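Glyoxalase/bleomycin resistance protein/dioxygenase (Vibrio splendidus, PDB 2RK9) is of unknown specific function but belongs to the glyoxalase/bleomycin resistance protein/dioxygenase superfamily, whose members include metal-dependent enzymes and antibiotic-binding resistance proteins. Local coordinates at residues Glu85-Arg90 with Lys118-Gln123. The protein carries 1 engineered substitution. Residues are numbered along the deposited sequence; the frame is centred on the assembly and turned at random.
Sequences EPLYQR and KQFMVQ. Engineered in segment 118-123: M121 (natural residue Ile).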
loop_
_atom_site.group_PDB
_atom_site.type_symbol
_atom_site.label_atom_id
_atom_site.label_comp_id
_atom_site.label_asym_id
_atom_site.label_seq_id
_atom_site.Cartn_x
_atom_site.Cartn_y
_atom_site.Cartn_z
ATOM N N GLU B 85 2.300 -20.248 -6.976
ATOM C CA GLU B 85 1.485 -21.414 -7.299
ATOM C C GLU B 85 0.707 -21.977 -6.107
ATOM O O GLU B 85 -0.517 -22.120 -6.176
ATOM C CB GLU B 85 2.352 -22.513 -7.920
ATOM C CG GLU B 85 2.745 -22.246 -9.363
ATOM C CD GLU B 85 1.539 -22.083 -10.258
ATOM O OE1 GLU B 85 0.511 -22.746 -9.990
ATOM O OE2 GLU B 85 1.612 -21.309 -11.240
ATOM N N PRO B 86 1.397 -22.314 -5.002
ATOM C CA PRO B 86 0.628 -22.850 -3.873
ATOM C C PRO B 86 -0.344 -21.830 -3.277
ATOM O O PRO B 86 -1.406 -22.189 -2.779
ATOM C CB PRO B 86 1.712 -23.295 -2.886
ATOM C CG PRO B 86 2.897 -22.438 -3.233
ATOM C CD PRO B 86 2.845 -22.379 -4.738
ATOM N N LEU B 87 0.024 -20.558 -3.328
ATOM C CA LEU B 87 -0.858 -19.517 -2.815
ATOM C C LEU B 87 -2.147 -19.496 -3.638
ATOM O O LEU B 87 -3.246 -19.553 -3.087
ATOM C CB LEU B 87 -0.174 -18.150 -2.899
ATOM C CG LEU B 87 -1.021 -16.906 -2.607
ATOM C CD1 LEU B 87 -1.669 -17.002 -1.237
ATOM C CD2 LEU B 87 -0.117 -15.674 -2.685
ATOM N N TYR B 88 -2.009 -19.431 -4.958
ATOM C CA TYR B 88 -3.169 -19.386 -5.831
ATOM C C TYR B 88 -4.071 -20.604 -5.691
ATOM O O TYR B 88 -5.290 -20.472 -5.702
ATOM C CB TYR B 88 -2.749 -19.254 -7.298
ATOM C CG TYR B 88 -3.915 -19.080 -8.245
ATOM C CD1 TYR B 88 -4.692 -17.925 -8.216
ATOM C CD2 TYR B 88 -4.238 -20.069 -9.181
ATOM C CE1 TYR B 88 -5.764 -17.752 -9.093
ATOM C CE2 TYR B 88 -5.311 -19.902 -10.064
ATOM C CZ TYR B 88 -6.068 -18.738 -10.012
ATOM O OH TYR B 88 -7.129 -18.544 -10.873
ATOM N N GLN B 89 -3.485 -21.790 -5.570
ATOM C CA GLN B 89 -4.318 -22.973 -5.457
ATOM C C GLN B 89 -5.151 -22.964 -4.174
ATOM O O GLN B 89 -6.296 -23.417 -4.179
ATOM C CB GLN B 89 -3.474 -24.253 -5.587
ATOM C CG GLN B 89 -2.345 -24.385 -4.616
ATOM C CD GLN B 89 -1.649 -25.732 -4.742
ATOM O OE1 GLN B 89 -0.943 -25.999 -5.725
ATOM N NE2 GLN B 89 -1.857 -26.596 -3.750
ATOM N N ARG B 90 -4.614 -22.403 -3.092
ATOM C CA ARG B 90 -5.368 -22.349 -1.839
ATOM C C ARG B 90 -6.509 -21.343 -1.949
ATOM O O ARG B 90 -7.613 -21.592 -1.463
ATOM C CB ARG B 90 -4.461 -21.983 -0.659
ATOM C CG ARG B 90 -5.181 -22.085 0.684
ATOM C CD ARG B 90 -4.262 -21.883 1.889
ATOM N NE ARG B 90 -3.543 -20.618 1.821
ATOM C CZ ARG B 90 -2.302 -20.487 1.363
ATOM N NH1 ARG B 90 -1.631 -21.550 0.932
ATOM N NH2 ARG B 90 -1.727 -19.290 1.336
ATOM N N LYS B 118 4.519 -14.088 -12.894
ATOM C CA LYS B 118 3.210 -14.688 -12.698
ATOM C C LYS B 118 2.462 -13.810 -11.708
ATOM O O LYS B 118 3.064 -13.277 -10.779
ATOM C CB LYS B 118 3.336 -16.098 -12.125
ATOM C CG LYS B 118 3.872 -17.135 -13.093
ATOM C CD LYS B 118 3.913 -18.502 -12.428
ATOM C CE LYS B 118 4.373 -19.562 -13.396
ATOM N NZ LYS B 118 4.326 -20.916 -12.779
ATOM N N GLN B 119 1.160 -13.645 -11.916
ATOM C CA GLN B 119 0.351 -12.840 -11.010
ATOM C C GLN B 119 -1.116 -13.185 -11.085
ATOM O O GLN B 119 -1.596 -13.730 -12.078
ATOM C CB GLN B 119 0.485 -11.342 -11.316
ATOM C CG GLN B 119 -0.102 -10.909 -12.663
ATOM C CD GLN B 119 0.156 -9.429 -12.981
ATOM O OE1 GLN B 119 1.304 -8.993 -13.104
ATOM N NE2 GLN B 119 -0.915 -8.657 -13.108
ATOM N N PHE B 120 -1.815 -12.856 -10.008
ATOM C CA PHE B 120 -3.252 -13.025 -9.936
ATOM C C PHE B 120 -3.729 -11.959 -8.964
ATOM O O PHE B 120 -2.940 -11.426 -8.188
ATOM C CB PHE B 120 -3.650 -14.445 -9.492
ATOM C CG PHE B 120 -3.529 -14.713 -8.020
ATOM C CD1 PHE B 120 -4.604 -14.480 -7.167
ATOM C CD2 PHE B 120 -2.371 -15.277 -7.496
ATOM C CE1 PHE B 120 -4.530 -14.810 -5.811
ATOM C CE2 PHE B 120 -2.284 -15.610 -6.147
ATOM C CZ PHE B 120 -3.367 -15.378 -5.304
HETATM N N MSE B 121 -5.001 -11.603 -9.047
HETATM C CA MSE B 121 -5.525 -10.587 -8.149
HETATM C C MSE B 121 -6.658 -11.125 -7.313
HETATM O O MSE B 121 -7.456 -11.938 -7.774
HETATM C CB MSE B 121 -6.022 -9.372 -8.931
HETATM C CG MSE B 121 -4.920 -8.532 -9.548
HETATM SE SE MSE B 121 -5.627 -7.068 -10.567
HETATM C CE MSE B 121 -6.257 -5.983 -9.101
ATOM N N VAL B 122 -6.727 -10.659 -6.075
ATOM C CA VAL B 122 -7.781 -11.090 -5.175
ATOM C C VAL B 122 -8.334 -9.898 -4.425
ATOM O O VAL B 122 -7.629 -8.926 -4.180
ATOM C CB VAL B 122 -7.266 -12.133 -4.149
ATOM C CG1 VAL B 122 -6.270 -11.499 -3.202
ATOM C CG2 VAL B 122 -8.430 -12.724 -3.378
ATOM N N GLN B 123 -9.609 -9.972 -4.082
ATOM C CA GLN B 123 -10.244 -8.910 -3.329
ATOM C C GLN B 123 -10.527 -9.467 -1.949
ATOM O O GLN B 123 -11.104 -10.546 -1.819
ATOM C CB GLN B 123 -11.556 -8.487 -3.985
ATOM C CG GLN B 123 -12.308 -7.452 -3.167
ATOM C CD GLN B 123 -13.593 -7.023 -3.819
ATOM O OE1 GLN B 123 -14.454 -7.848 -4.109
ATOM N NE2 GLN B 123 -13.732 -5.728 -4.059
#
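K118 reaches from the strand to E85 on the helix, its aliphatic chain stretched straight out so that K118 NZ arrives 3.1 Å from E85 OE2. The salt bridge is not ideally directed: the ammonium meets the anti side of the carboxylate, 28° out of its plane. The two side chains meet nearly perpendicular to each other. Two residues on, F120 carries the apolar part of the contact. Its CA-CB bond faces the helix, and a chi1 of 78° turns the ring so that one face lies against Y88 while the CZ end meets L87. That face receives the edge of Y88 in a T-shaped stack, with the ring planes at 62°. Y88 CD1 sits roughly over the middle of the phenyl ring, 3.4 Å from F120 CG. L87 instead approaches the rim of the phenyl group near its plane, where L87 CG lies 3.9 Å from F120 CZ. I84 and V91 of the same helix also touch F120, while F132 of the adjacent strand meets its ring. Helix 84-94 thus packs against one face of the sheet, as in the βαβββ modules of the vicinal oxygen chelate fold.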